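Local coordinates for protein malate dehydrogenase (Aeropyrum pernix, PDB 2D4A) that catalyses the reversible oxidation of (S)-malate to oxaloacetate with NAD or NADP, and can also oxidise tartrate, at residues I111-T116 against R136-S141; M122-Y127 against D258-V263; A147-Y152 against S204-A209; K175-P180 against R286-A291. One frame throughout, in Å; residues are numbered along the deposited sequence.

Contact 1 of 4, residues I111-T116 against R136-S141; sequences IVVITT and RVIGFS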
loop_
_atom_site.group_PDB
_atom_site.type_symbol
_atom_site.label_atom_id
_atom_site.label_comp_id
_atom_site.label_asym_id
_atom_site.label_seq_id
_atom_site.Cartn_x
_atom_site.Cartn_y
_atom_site.Cartn_z
ATOM N N ILE B 111 16.563 -17.070 -8.953
ATOM C CA ILE B 111 15.466 -17.242 -9.938
ATOM C C ILE B 111 15.597 -16.061 -10.927
ATOM O O ILE B 111 15.872 -14.945 -10.521
ATOM C CB ILE B 111 14.074 -17.238 -9.333
ATOM C CG1 ILE B 111 13.889 -18.292 -8.228
ATOM C CG2 ILE B 111 13.014 -17.541 -10.415
ATOM C CD1 ILE B 111 12.558 -18.254 -7.512
ATOM N N VAL B 112 15.748 -16.450 -12.314
ATOM C CA VAL B 112 15.854 -15.370 -13.284
ATOM C C VAL B 112 14.566 -15.173 -14.051
ATOM O O VAL B 112 13.824 -16.117 -14.319
ATOM C CB VAL B 112 17.036 -15.583 -14.259
ATOM C CG1 VAL B 112 18.276 -15.673 -13.453
ATOM C CG2 VAL B 112 16.883 -16.849 -15.088
ATOM N N VAL B 113 14.248 -13.896 -14.308
ATOM C CA VAL B 113 12.986 -13.622 -15.044
ATOM C C VAL B 113 13.373 -12.727 -16.231
ATOM O O VAL B 113 14.046 -11.709 -15.993
ATOM C CB VAL B 113 11.922 -12.965 -14.177
ATOM C CG1 VAL B 113 10.625 -12.681 -14.952
ATOM C CG2 VAL B 113 11.545 -13.803 -12.951
ATOM N N ILE B 114 13.117 -13.091 -17.401
ATOM C CA ILE B 114 13.509 -12.283 -18.558
ATOM C C ILE B 114 12.318 -11.498 -19.104
ATOM O O ILE B 114 11.193 -11.990 -19.078
ATOM C CB ILE B 114 14.021 -13.177 -19.709
ATOM C CG1 ILE B 114 14.868 -14.329 -19.148
ATOM C CG2 ILE B 114 14.804 -12.344 -20.713
ATOM C CD1 ILE B 114 16.130 -13.889 -18.461
ATOM N N THR B 115 12.566 -10.277 -19.579
ATOM C CA THR B 115 11.512 -9.458 -20.194
ATOM C C THR B 115 11.894 -9.247 -21.663
ATOM O O THR B 115 11.037 -9.055 -22.517
ATOM C CB THR B 115 11.347 -8.038 -19.565
ATOM O OG1 THR B 115 12.570 -7.315 -19.705
ATOM C CG2 THR B 115 10.962 -8.108 -18.100
ATOM N N THR B 116 13.194 -9.294 -21.935
ATOM C CA THR B 116 13.727 -9.098 -23.273
ATOM C C THR B 116 12.966 -9.865 -24.350
ATOM O O THR B 116 12.633 -11.040 -24.170
ATOM C CB THR B 116 15.217 -9.497 -23.342
ATOM O OG1 THR B 116 15.898 -9.021 -22.176
ATOM C CG2 THR B 116 15.873 -8.889 -24.577
ATOM N N ARG B 136 13.610 -22.325 -12.731
ATOM C CA ARG B 136 14.272 -21.080 -12.353
ATOM C C ARG B 136 14.657 -20.150 -13.505
ATOM O O ARG B 136 15.404 -19.187 -13.313
ATOM C CB ARG B 136 15.500 -21.373 -11.481
ATOM C CG ARG B 136 15.145 -21.844 -10.079
ATOM C CD ARG B 136 16.228 -21.492 -9.066
ATOM N NE ARG B 136 17.304 -22.480 -9.026
ATOM C CZ ARG B 136 18.528 -22.303 -9.517
ATOM N NH1 ARG B 136 18.867 -21.161 -10.100
ATOM N NH2 ARG B 136 19.420 -23.281 -9.429
ATOM N N VAL B 137 14.163 -20.442 -14.704
ATOM C CA VAL B 137 14.419 -19.587 -15.866
ATOM C C VAL B 137 13.028 -19.195 -16.367
ATOM O O VAL B 137 12.382 -19.970 -17.063
ATOM C CB VAL B 137 15.175 -20.324 -16.999
ATOM C CG1 VAL B 137 15.500 -19.334 -18.103
ATOM C CG2 VAL B 137 16.459 -20.954 -16.474
ATOM N N ILE B 138 12.571 -17.996 -16.004
ATOM C CA ILE B 138 11.234 -17.528 -16.375
ATOM C C ILE B 138 11.154 -16.357 -17.344
ATOM O O ILE B 138 11.668 -15.274 -17.070
ATOM C CB ILE B 138 10.408 -17.081 -15.135
ATOM C CG1 ILE B 138 10.304 -18.205 -14.103
ATOM C CG2 ILE B 138 9.010 -16.700 -15.555
ATOM C CD1 ILE B 138 11.552 -18.437 -13.318
ATOM N N GLY B 139 10.480 -16.564 -18.471
ATOM C CA GLY B 139 10.309 -15.480 -19.424
ATOM C C GLY B 139 8.967 -14.833 -19.124
ATOM O O GLY B 139 7.969 -15.534 -18.994
ATOM N N PHE B 140 8.816 -13.524 -19.027
ATOM C CA PHE B 140 7.517 -12.840 -18.832
ATOM C C PHE B 140 6.793 -12.600 -20.131
ATOM O O PHE B 140 7.391 -12.023 -21.063
ATOM C CB PHE B 140 7.866 -11.514 -18.104
ATOM C CG PHE B 140 6.692 -10.635 -17.818
ATOM C CD1 PHE B 140 5.938 -10.767 -16.672
ATOM C CD2 PHE B 140 6.331 -9.683 -18.776
ATOM C CE1 PHE B 140 4.823 -9.966 -16.478
ATOM C CE2 PHE B 140 5.231 -8.885 -18.578
ATOM C CZ PHE B 140 4.481 -9.019 -17.426
ATOM N N SER B 141 5.590 -13.145 -20.301
ATOM C CA SER B 141 4.742 -12.966 -21.478
ATOM C C SER B 141 3.275 -12.942 -21.228
ATOM O O SER B 141 2.483 -11.977 -21.446
ATOM C CB SER B 141 5.077 -14.066 -22.506
ATOM O OG SER B 141 4.974 -15.360 -21.965
HETATM O O HOH W 1 8.388 -9.553 -21.523
#
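Four backbone hydrogen bonds join strand 111-114 to strand 137-139 and its flanks. V112 N donates to R136 O at 2.9 Å, from above that carbonyl's plane. I138 N donates to V112 O at 2.8 Å, within the carbonyl plane. I114 N uses I138 O in the same in-plane way. F140 N closes on I114 O at 2.8 Å, almost along the C=O axis and nearly straight (175°). V112 and I114 thus spend both N-H and C=O on this neighbour, while V113 bonds through its backbone to V71 and V73 of strand 70-73.

Apolar contacts lie on both faces. V113 CG2 meets I138 CB at 4.1 Å on the face where V113 touches helix 223-237. The I111 and I138 side chains cross obliquely, with I111 CG2, anti to its own backbone N, 3.4 Å from I138 CD1. On the other face V112 CG2 touches V137 CG1 at 4.1 Å, and I114 is paired with G139, which has no side chain. The I111 side chain also crosses that of R136 at about a right angle. The guanidinium of R136 turns to A110 O.

Past the strands, one water donates to T115 O (2.9 Å) and to F140 O (2.7 Å). T115 and T116 probably help bind NADP, by analogy with relatives. Two parallel neighbours linked through helix 119-130 form a beta-alpha-beta unit of the Rossmann-type dinucleotide-binding domain.

Contact 2 of 4, residues M122-Y127 against D258-V263; sequences MTYVMY and DIVAEV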
loop_
_atom_site.group_PDB
_atom_site.type_symbol
_atom_site.label_atom_id
_atom_site.label_comp_id
_atom_site.label_asym_id
_atom_site.label_seq_id
_atom_site.Cartn_x
_atom_site.Cartn_y
_atom_site.Cartn_z
ATOM N N MET B 122 14.467 -15.725 -26.253
ATOM C CA MET B 122 15.420 -15.272 -25.247
ATOM C C MET B 122 15.427 -16.208 -24.050
ATOM O O MET B 122 16.481 -16.517 -23.497
ATOM C CB MET B 122 15.085 -13.855 -24.784
ATOM C CG MET B 122 15.219 -12.778 -25.859
ATOM S SD MET B 122 16.856 -12.744 -26.670
ATOM C CE MET B 122 16.471 -13.549 -28.257
ATOM N N THR B 123 14.247 -16.654 -23.641
ATOM C CA THR B 123 14.143 -17.573 -22.519
ATOM C C THR B 123 14.886 -18.857 -22.875
ATOM O O THR B 123 15.564 -19.441 -22.037
ATOM C CB THR B 123 12.678 -17.901 -22.219
ATOM O OG1 THR B 123 11.982 -16.693 -21.886
ATOM C CG2 THR B 123 12.573 -18.880 -21.060
ATOM N N TYR B 124 14.759 -19.279 -24.129
ATOM C CA TYR B 124 15.415 -20.487 -24.614
ATOM C C TYR B 124 16.936 -20.367 -24.488
ATOM O O TYR B 124 17.581 -21.200 -23.857
ATOM C CB TYR B 124 15.014 -20.739 -26.072
ATOM C CG TYR B 124 15.467 -22.067 -26.642
ATOM C CD1 TYR B 124 16.781 -22.255 -27.071
ATOM C CD2 TYR B 124 14.570 -23.137 -26.761
ATOM C CE1 TYR B 124 17.192 -23.472 -27.607
ATOM C CE2 TYR B 124 14.970 -24.361 -27.294
ATOM C CZ TYR B 124 16.285 -24.517 -27.714
ATOM O OH TYR B 124 16.699 -25.722 -28.230
ATOM N N VAL B 125 17.505 -19.323 -25.075
ATOM C CA VAL B 125 18.948 -19.110 -25.019
ATOM C C VAL B 125 19.465 -19.028 -23.579
ATOM O O VAL B 125 20.482 -19.636 -23.238
ATOM C CB VAL B 125 19.337 -17.820 -25.781
ATOM C CG1 VAL B 125 20.766 -17.428 -25.466
ATOM C CG2 VAL B 125 19.169 -18.040 -27.279
ATOM N N MET B 126 18.766 -18.269 -22.742
ATOM C CA MET B 126 19.149 -18.107 -21.337
ATOM C C MET B 126 19.107 -19.447 -20.573
ATOM O O MET B 126 19.961 -19.718 -19.727
ATOM C CB MET B 126 18.219 -17.083 -20.669
ATOM C CG MET B 126 18.518 -16.816 -19.200
ATOM S SD MET B 126 20.122 -16.062 -18.940
ATOM C CE MET B 126 19.713 -14.358 -19.274
ATOM N N TYR B 127 18.106 -20.266 -20.882
ATOM C CA TYR B 127 17.937 -21.573 -20.260
ATOM C C TYR B 127 19.098 -22.505 -20.598
ATOM O O TYR B 127 19.629 -23.198 -19.735
ATOM C CB TYR B 127 16.635 -22.217 -20.736
ATOM C CG TYR B 127 16.547 -23.688 -20.401
ATOM C CD1 TYR B 127 16.376 -24.111 -19.084
ATOM C CD2 TYR B 127 16.694 -24.661 -21.391
ATOM C CE1 TYR B 127 16.359 -25.466 -18.755
ATOM C CE2 TYR B 127 16.678 -26.021 -21.072
ATOM C CZ TYR B 127 16.512 -26.411 -19.755
ATOM O OH TYR B 127 16.511 -27.741 -19.434
ATOM N N ASP B 258 11.643 -29.868 -25.328
ATOM C CA ASP B 258 12.730 -29.233 -26.114
ATOM C C ASP B 258 12.138 -28.161 -26.974
ATOM O O ASP B 258 12.481 -27.731 -28.041
ATOM C CB ASP B 258 13.590 -30.245 -26.826
ATOM C CG ASP B 258 14.837 -29.588 -27.425
ATOM O OD1 ASP B 258 15.694 -29.088 -26.637
ATOM O OD2 ASP B 258 15.022 -29.598 -28.646
ATOM N N ILE B 259 11.420 -27.106 -26.224
ATOM C CA ILE B 259 10.864 -25.850 -26.812
ATOM C C ILE B 259 10.278 -24.967 -25.710
ATOM O O ILE B 259 10.012 -25.445 -24.610
ATOM C CB ILE B 259 9.783 -26.188 -27.880
ATOM C CG1 ILE B 259 9.460 -24.927 -28.696
ATOM C CG2 ILE B 259 8.532 -26.749 -27.217
ATOM C CD1 ILE B 259 10.700 -24.259 -29.335
ATOM N N VAL B 260 10.110 -23.682 -26.006
ATOM C CA VAL B 260 9.565 -22.726 -25.057
ATOM C C VAL B 260 8.178 -22.280 -25.507
ATOM O O VAL B 260 7.972 -22.015 -26.693
ATOM C CB VAL B 260 10.469 -21.470 -24.963
ATOM C CG1 VAL B 260 9.808 -20.396 -24.103
ATOM C CG2 VAL B 260 11.833 -21.847 -24.386
ATOM N N ALA B 261 7.233 -22.202 -24.569
ATOM C CA ALA B 261 5.866 -21.760 -24.879
ATOM C C ALA B 261 5.200 -21.003 -23.722
ATOM O O ALA B 261 5.568 -21.156 -22.555
ATOM C CB ALA B 261 5.000 -22.962 -25.280
ATOM N N GLU B 262 4.210 -20.186 -24.068
ATOM C CA GLU B 262 3.448 -19.407 -23.097
ATOM C C GLU B 262 2.353 -20.315 -22.520
ATOM O O GLU B 262 1.326 -20.544 -23.164
ATOM C CB GLU B 262 2.821 -18.189 -23.790
ATOM C CG GLU B 262 2.083 -17.249 -22.854
ATOM C CD GLU B 262 1.766 -15.899 -23.483
ATOM O OE1 GLU B 262 2.683 -15.271 -24.047
ATOM O OE2 GLU B 262 0.604 -15.456 -23.399
ATOM N N VAL B 263 2.585 -20.840 -21.317
ATOM C CA VAL B 263 1.630 -21.738 -20.659
ATOM C C VAL B 263 1.382 -21.323 -19.205
ATOM O O VAL B 263 2.177 -20.584 -18.632
ATOM C CB VAL B 263 2.146 -23.219 -20.678
ATOM C CG1 VAL B 263 2.127 -23.777 -22.106
ATOM C CG2 VAL B 263 3.549 -23.287 -20.132
#
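M122 takes no part in the contact and packs on L89, N92 and M96 of helix 86-106. T123 is the first residue of 122-127 to meet the strand. Its CB lies 4.2 Å from V260 CG1. The T123 hydroxyl is used within its own helix, where OG1 bonds to V119 O. Y124 carries most of the helix side of the contact. Its CG stands anti to the backbone N (chi1 -172°), and this sends the ring along the backbone of D258, I259 and V260. V260 CG2 sits 3.8 Å from Y124 CB, where the two side chains cross obliquely. The same methyl also lies at the edge of the Y124 ring, near its plane, 3.8 Å from CD2. Further along that edge come I259 CA, 4.4 Å from Y124 CE2, and the carbonyl oxygen of D258. No hydrogen bond links the two segments.

This is a contact between domains. Helix 119-130 belongs to the Rossmann-type NAD-binding domain, and strand 260-268 to the antiparallel sheet of the C-terminal alpha/beta domain of the LDH/MDH superfamily.

At the tip of the ring, Y124 OH lies 3.9 Å from D258 OD1, with ring and carboxylate planes 63° apart. That oxygen is hydrogen-bonded to Y249 OH instead. V125 packs on L302, and M126 on A100 of helix 86-106. Y127, one turn on from T123, stacks its ring with Y249 of the adjoining strand 242-251.

Contact 3 of 4, residues A147-Y152 against S204-A209; sequences ARMAYY and SETVNA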
loop_
_atom_site.group_PDB
_atom_site.type_symbol
_atom_site.label_atom_id
_atom_site.label_comp_id
_atom_site.label_asym_id
_atom_site.label_seq_id
_atom_site.Cartn_x
_atom_site.Cartn_y
_atom_site.Cartn_z
ATOM N N ALA B 147 -3.570 -9.138 -19.225
ATOM C CA ALA B 147 -4.007 -7.832 -18.740
ATOM C C ALA B 147 -4.473 -6.940 -19.891
ATOM O O ALA B 147 -5.447 -6.191 -19.749
ATOM C CB ALA B 147 -2.875 -7.146 -17.969
ATOM N N ARG B 148 -3.774 -7.016 -21.023
ATOM C CA ARG B 148 -4.138 -6.225 -22.204
ATOM C C ARG B 148 -5.472 -6.727 -22.773
ATOM O O ARG B 148 -6.336 -5.944 -23.173
ATOM C CB ARG B 148 -3.031 -6.307 -23.274
ATOM C CG ARG B 148 -1.818 -5.416 -23.008
ATOM C CD ARG B 148 -0.707 -5.715 -24.000
ATOM N NE ARG B 148 0.431 -4.795 -23.923
ATOM C CZ ARG B 148 1.617 -5.028 -24.488
ATOM N NH1 ARG B 148 1.822 -6.145 -25.162
ATOM N NH2 ARG B 148 2.605 -4.152 -24.391
ATOM N N MET B 149 -5.628 -8.045 -22.806
ATOM C CA MET B 149 -6.850 -8.657 -23.291
ATOM C C MET B 149 -7.971 -8.162 -22.395
ATOM O O MET B 149 -9.003 -7.690 -22.872
ATOM C CB MET B 149 -6.738 -10.172 -23.189
ATOM C CG MET B 149 -8.011 -10.915 -23.510
ATOM S SD MET B 149 -7.838 -11.868 -25.017
ATOM C CE MET B 149 -8.047 -10.568 -26.236
ATOM N N ALA B 150 -7.747 -8.262 -21.086
ATOM C CA ALA B 150 -8.715 -7.834 -20.081
ATOM C C ALA B 150 -9.068 -6.355 -20.219
ATOM O O ALA B 150 -10.225 -5.960 -20.060
ATOM C CB ALA B 150 -8.163 -8.108 -18.696
ATOM N N TYR B 151 -8.055 -5.547 -20.519
ATOM C CA TYR B 151 -8.214 -4.108 -20.690
ATOM C C TYR B 151 -9.110 -3.770 -21.883
ATOM O O TYR B 151 -10.021 -2.932 -21.780
ATOM C CB TYR B 151 -6.833 -3.464 -20.853
ATOM C CG TYR B 151 -6.861 -1.992 -21.194
ATOM C CD1 TYR B 151 -6.930 -1.565 -22.525
ATOM C CD2 TYR B 151 -6.852 -1.019 -20.186
ATOM C CE1 TYR B 151 -6.989 -0.214 -22.840
ATOM C CE2 TYR B 151 -6.913 0.337 -20.498
ATOM C CZ TYR B 151 -6.982 0.725 -21.823
ATOM O OH TYR B 151 -7.067 2.052 -22.143
ATOM N N TYR B 152 -8.864 -4.427 -23.013
ATOM C CA TYR B 152 -9.668 -4.175 -24.205
ATOM C C TYR B 152 -11.106 -4.648 -24.035
ATOM O O TYR B 152 -12.032 -3.949 -24.432
ATOM C CB TYR B 152 -9.001 -4.803 -25.441
ATOM C CG TYR B 152 -7.757 -4.048 -25.843
ATOM C CD1 TYR B 152 -7.827 -2.694 -26.153
ATOM C CD2 TYR B 152 -6.503 -4.648 -25.809
ATOM C CE1 TYR B 152 -6.682 -1.950 -26.405
ATOM C CE2 TYR B 152 -5.342 -3.912 -26.061
ATOM C CZ TYR B 152 -5.439 -2.563 -26.352
ATOM O OH TYR B 152 -4.302 -1.803 -26.545
ATOM N N SER B 204 -7.007 -8.680 -31.754
ATOM C CA SER B 204 -6.118 -7.913 -32.626
ATOM C C SER B 204 -5.456 -6.810 -31.809
ATOM O O SER B 204 -4.232 -6.636 -31.849
ATOM C CB SER B 204 -6.889 -7.286 -33.790
ATOM O OG SER B 204 -7.230 -8.261 -34.759
ATOM N N GLU B 205 -6.282 -6.067 -31.071
ATOM C CA GLU B 205 -5.801 -4.981 -30.219
ATOM C C GLU B 205 -4.719 -5.487 -29.274
ATOM O O GLU B 205 -3.749 -4.787 -28.999
ATOM C CB GLU B 205 -6.941 -4.405 -29.372
ATOM C CG GLU B 205 -8.036 -3.695 -30.146
ATOM C CD GLU B 205 -7.568 -2.432 -30.854
ATOM O OE1 GLU B 205 -8.438 -1.702 -31.384
ATOM O OE2 GLU B 205 -6.345 -2.162 -30.889
ATOM N N THR B 206 -4.910 -6.707 -28.779
ATOM C CA THR B 206 -3.986 -7.333 -27.841
ATOM C C THR B 206 -2.681 -7.781 -28.491
ATOM O O THR B 206 -1.592 -7.437 -28.024
ATOM C CB THR B 206 -4.643 -8.545 -27.157
ATOM O OG1 THR B 206 -5.843 -8.122 -26.500
ATOM C CG2 THR B 206 -3.702 -9.153 -26.137
ATOM N N VAL B 207 -2.794 -8.557 -29.561
ATOM C CA VAL B 207 -1.619 -9.039 -30.274
ATOM C C VAL B 207 -0.836 -7.861 -30.851
ATOM O O VAL B 207 0.385 -7.904 -30.903
ATOM C CB VAL B 207 -2.017 -9.992 -31.443
ATOM C CG1 VAL B 207 -0.778 -10.413 -32.220
ATOM C CG2 VAL B 207 -2.738 -11.223 -30.907
ATOM N N ASN B 208 -1.540 -6.812 -31.279
ATOM C CA ASN B 208 -0.897 -5.635 -31.874
ATOM C C ASN B 208 -0.673 -4.471 -30.917
ATOM O O ASN B 208 -0.151 -3.432 -31.317
ATOM C CB ASN B 208 -1.723 -5.119 -33.049
ATOM C CG ASN B 208 -1.785 -6.098 -34.196
ATOM O OD1 ASN B 208 -2.817 -6.216 -34.855
ATOM N ND2 ASN B 208 -0.682 -6.796 -34.456
ATOM N N ALA B 209 -1.071 -4.654 -29.661
ATOM C CA ALA B 209 -0.948 -3.632 -28.629
ATOM C C ALA B 209 0.455 -3.047 -28.522
ATOM O O ALA B 209 0.623 -1.830 -28.479
ATOM C CB ALA B 209 -1.379 -4.210 -27.291
HETATM O O HOH W 2 0.240 -8.420 -25.737
#
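The Y152 ring is covered on both faces. E205 CB sits over the centre of one face, 3.5 Å from the centroid and 6° off the ring normal, a CH-pi contact. Y151 CD1 lies over the rim of the opposite face. T206 OG1 and A209 CB border the ring edge near its plane, OG1 at 3.6 Å from Y152 CD2. An alanine in place of Y152 would probably cost E205 its CH-pi partner and loosen the packing around A209.

The R148 guanidinium has A209 CB over one face and a water in its plane. The chain, extended from CG to NE, brings R148 CD to 3.7 Å from A209 CB. The water accepts from R148 NH1 (2.8 Å) and donates to T206 O (3.1 Å). R148 probably binds the substrate, as in relatives, and its side chain lies about 5 Å from that of H172, the likely proton acceptor.

M149 bends at chi2 and chi3 and lays CE 3.3 Å from T206 OG1; the two side chains cross at about a right angle. That hydroxyl is bonded to V202 O within its own helix.

Helix 142-157 packs on helix 196-207 and also meets a second subunit, whose H45 meets Y151 edge to face; M149 reaches A166 of strand 164-169.

Contact 4 of 4, residues K175-P180 against R286-A291; sequences KMFPVP and RKFDEA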
loop_
_atom_site.group_PDB
_atom_site.type_symbol
_atom_site.label_atom_id
_atom_site.label_comp_id
_atom_site.label_asym_id
_atom_site.label_seq_id
_atom_site.Cartn_x
_atom_site.Cartn_y
_atom_site.Cartn_z
ATOM N N LYS B 175 1.388 -15.369 -32.922
ATOM C CA LYS B 175 0.593 -16.560 -32.646
ATOM C C LYS B 175 0.084 -16.758 -31.207
ATOM O O LYS B 175 -0.210 -17.881 -30.777
ATOM C CB LYS B 175 1.346 -17.811 -33.117
ATOM C CG LYS B 175 1.187 -18.091 -34.615
ATOM C CD LYS B 175 1.608 -16.898 -35.465
ATOM C CE LYS B 175 1.390 -17.149 -36.954
ATOM N NZ LYS B 175 1.907 -16.019 -37.793
ATOM N N MET B 176 -0.015 -15.670 -30.457
ATOM C CA MET B 176 -0.542 -15.742 -29.104
ATOM C C MET B 176 -2.048 -15.850 -29.331
ATOM O O MET B 176 -2.598 -15.123 -30.159
ATOM C CB MET B 176 -0.213 -14.448 -28.336
ATOM C CG MET B 176 -0.675 -14.371 -26.865
ATOM S SD MET B 176 -2.407 -13.838 -26.554
ATOM C CE MET B 176 -2.472 -12.219 -27.358
ATOM N N PHE B 177 -2.714 -16.772 -28.644
ATOM C CA PHE B 177 -4.159 -16.892 -28.801
ATOM C C PHE B 177 -4.840 -17.024 -27.447
ATOM O O PHE B 177 -4.272 -17.574 -26.500
ATOM C CB PHE B 177 -4.536 -18.084 -29.697
ATOM C CG PHE B 177 -4.317 -19.424 -29.062
ATOM C CD1 PHE B 177 -5.396 -20.185 -28.613
ATOM C CD2 PHE B 177 -3.028 -19.929 -28.922
ATOM C CE1 PHE B 177 -5.193 -21.435 -28.034
ATOM C CE2 PHE B 177 -2.808 -21.174 -28.347
ATOM C CZ PHE B 177 -3.896 -21.931 -27.901
ATOM N N PRO B 178 -6.063 -16.488 -27.339
ATOM C CA PRO B 178 -6.918 -16.486 -26.154
ATOM C C PRO B 178 -7.818 -17.703 -26.210
ATOM O O PRO B 178 -7.966 -18.313 -27.265
ATOM C CB PRO B 178 -7.727 -15.229 -26.344
ATOM C CG PRO B 178 -8.055 -15.363 -27.813
ATOM C CD PRO B 178 -6.677 -15.664 -28.394
ATOM N N VAL B 179 -8.442 -18.039 -25.090
ATOM C CA VAL B 179 -9.337 -19.184 -25.052
ATOM C C VAL B 179 -10.706 -18.713 -24.543
ATOM O O VAL B 179 -11.083 -18.976 -23.397
ATOM C CB VAL B 179 -8.754 -20.283 -24.141
ATOM C CG1 VAL B 179 -9.578 -21.551 -24.231
ATOM C CG2 VAL B 179 -7.317 -20.558 -24.542
ATOM N N PRO B 180 -11.467 -18.004 -25.402
ATOM C CA PRO B 180 -12.795 -17.480 -25.056
ATOM C C PRO B 180 -13.715 -18.499 -24.378
ATOM O O PRO B 180 -14.527 -18.150 -23.522
ATOM C CB PRO B 180 -13.339 -17.010 -26.404
ATOM C CG PRO B 180 -12.112 -16.594 -27.128
ATOM C CD PRO B 180 -11.154 -17.716 -26.813
ATOM N N ARG B 286 -4.870 -26.962 -32.253
ATOM C CA ARG B 286 -4.242 -26.581 -33.510
ATOM C C ARG B 286 -3.544 -25.241 -33.330
ATOM O O ARG B 286 -2.431 -25.037 -33.809
ATOM C CB ARG B 286 -5.297 -26.476 -34.617
ATOM C CG ARG B 286 -4.756 -26.111 -35.993
ATOM C CD ARG B 286 -5.890 -25.972 -37.011
ATOM N NE ARG B 286 -6.946 -25.081 -36.530
ATOM C CZ ARG B 286 -6.806 -23.769 -36.339
ATOM N NH1 ARG B 286 -5.647 -23.172 -36.594
ATOM N NH2 ARG B 286 -7.830 -23.052 -35.885
ATOM N N LYS B 287 -4.195 -24.331 -32.618
ATOM C CA LYS B 287 -3.623 -23.016 -32.388
ATOM C C LYS B 287 -2.380 -23.078 -31.495
ATOM O O LYS B 287 -1.439 -22.306 -31.677
ATOM C CB LYS B 287 -4.687 -22.088 -31.799
ATOM C CG LYS B 287 -5.934 -21.992 -32.683
ATOM C CD LYS B 287 -6.386 -20.551 -32.883
ATOM C CE LYS B 287 -7.731 -20.278 -32.226
ATOM N NZ LYS B 287 -8.830 -21.049 -32.879
ATOM N N PHE B 288 -2.357 -24.002 -30.544
ATOM C CA PHE B 288 -1.197 -24.126 -29.671
ATOM C C PHE B 288 -0.030 -24.689 -30.476
ATOM O O PHE B 288 1.117 -24.251 -30.351
ATOM C CB PHE B 288 -1.501 -25.068 -28.505
ATOM C CG PHE B 288 -0.389 -25.161 -27.509
ATOM C CD1 PHE B 288 -0.215 -24.168 -26.558
ATOM C CD2 PHE B 288 0.530 -26.202 -27.571
ATOM C CE1 PHE B 288 0.862 -24.210 -25.683
ATOM C CE2 PHE B 288 1.607 -26.255 -26.704
ATOM C CZ PHE B 288 1.776 -25.257 -25.761
ATOM N N ASP B 289 -0.347 -25.682 -31.296
ATOM C CA ASP B 289 0.625 -26.351 -32.145
ATOM C C ASP B 289 1.291 -25.345 -33.076
ATOM O O ASP B 289 2.487 -25.431 -33.361
ATOM C CB ASP B 289 -0.090 -27.437 -32.940
ATOM C CG ASP B 289 0.849 -28.271 -33.752
ATOM O OD1 ASP B 289 1.835 -28.787 -33.180
ATOM O OD2 ASP B 289 0.600 -28.423 -34.969
ATOM N N GLU B 290 0.504 -24.385 -33.544
ATOM C CA GLU B 290 1.022 -23.358 -34.429
ATOM C C GLU B 290 1.911 -22.401 -33.650
ATOM O O GLU B 290 2.936 -21.945 -34.154
ATOM C CB GLU B 290 -0.137 -22.623 -35.105
ATOM C CG GLU B 290 -0.663 -23.370 -36.324
ATOM C CD GLU B 290 -1.971 -22.827 -36.844
ATOM O OE1 GLU B 290 -2.172 -21.597 -36.791
ATOM O OE2 GLU B 290 -2.796 -23.631 -37.325
ATOM N N ALA B 291 1.528 -22.112 -32.412
ATOM C CA ALA B 291 2.322 -21.225 -31.572
ATOM C C ALA B 291 3.699 -21.840 -31.348
ATOM O O ALA B 291 4.704 -21.141 -31.369
ATOM C CB ALA B 291 1.628 -21.011 -30.238
HETATM O O HOH W 3 -1.997 -19.532 -32.448
#
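This is a strand-against-helix packing contact, partly buried, in the C-terminal domain. It sets the edge strand 177-178 and the residues before it against helix 282-300. F177 dominates. Its CG takes the crowded position between the backbone N and the carbonyl carbon (chi1 72°), and the ring stands out toward the helix. K287 CB lies over the ring centre, 3.6 Å from the centroid and 6° off the normal, a CH-pi contact. Beyond CB, the K287 chain bends away. At the far end of the ring, F177 CZ touches F288 CB at 4.0 Å, and F177 CE2 comes near the plane of the F288 ring at its edge. An alanine in place of F177 would probably leave K287 CB and F288 CB without their main apolar partner across this contact.

K175 joins through backbone and stem. K175 O approaches A291 CB at 3.7 Å. A water donates to K175 O (3.0 Å) and to K287 O (2.9 Å), so it bridges the two backbones. On the helix, R286 NH1 and E290 OE2 form a salt bridge.

F177 also bonds through its backbone to L169 of strand 164-169. Helix 282-300, near the C terminus, packed beside a small antiparallel sheet fits the alpha/beta C-terminal domain of the LDH/MDH superfamily.

From the N terminus, strand 111-114 opens contact 1 and helix 119-130 opens contact 2 before strand 137-139 closes contact 1. These two therefore cross, and they touch where I114 CD1 meets M126 CE. Contact 1 adds the outermost strand on one side of the parallel sheet of the NAD-binding domain. Contact 3 then opens on helix 142-157, contact 4 opens at 175-180, and 204-209 closes contact 3, so these two cross as well. Strand 260-268 closes contact 2 around the nested contact 3, joining the two domains. Helix 282-300 closes contact 4 last, so it crosses contact 2. M176 touches both T206 and E262, drawing contacts 2, 3 and 4 together.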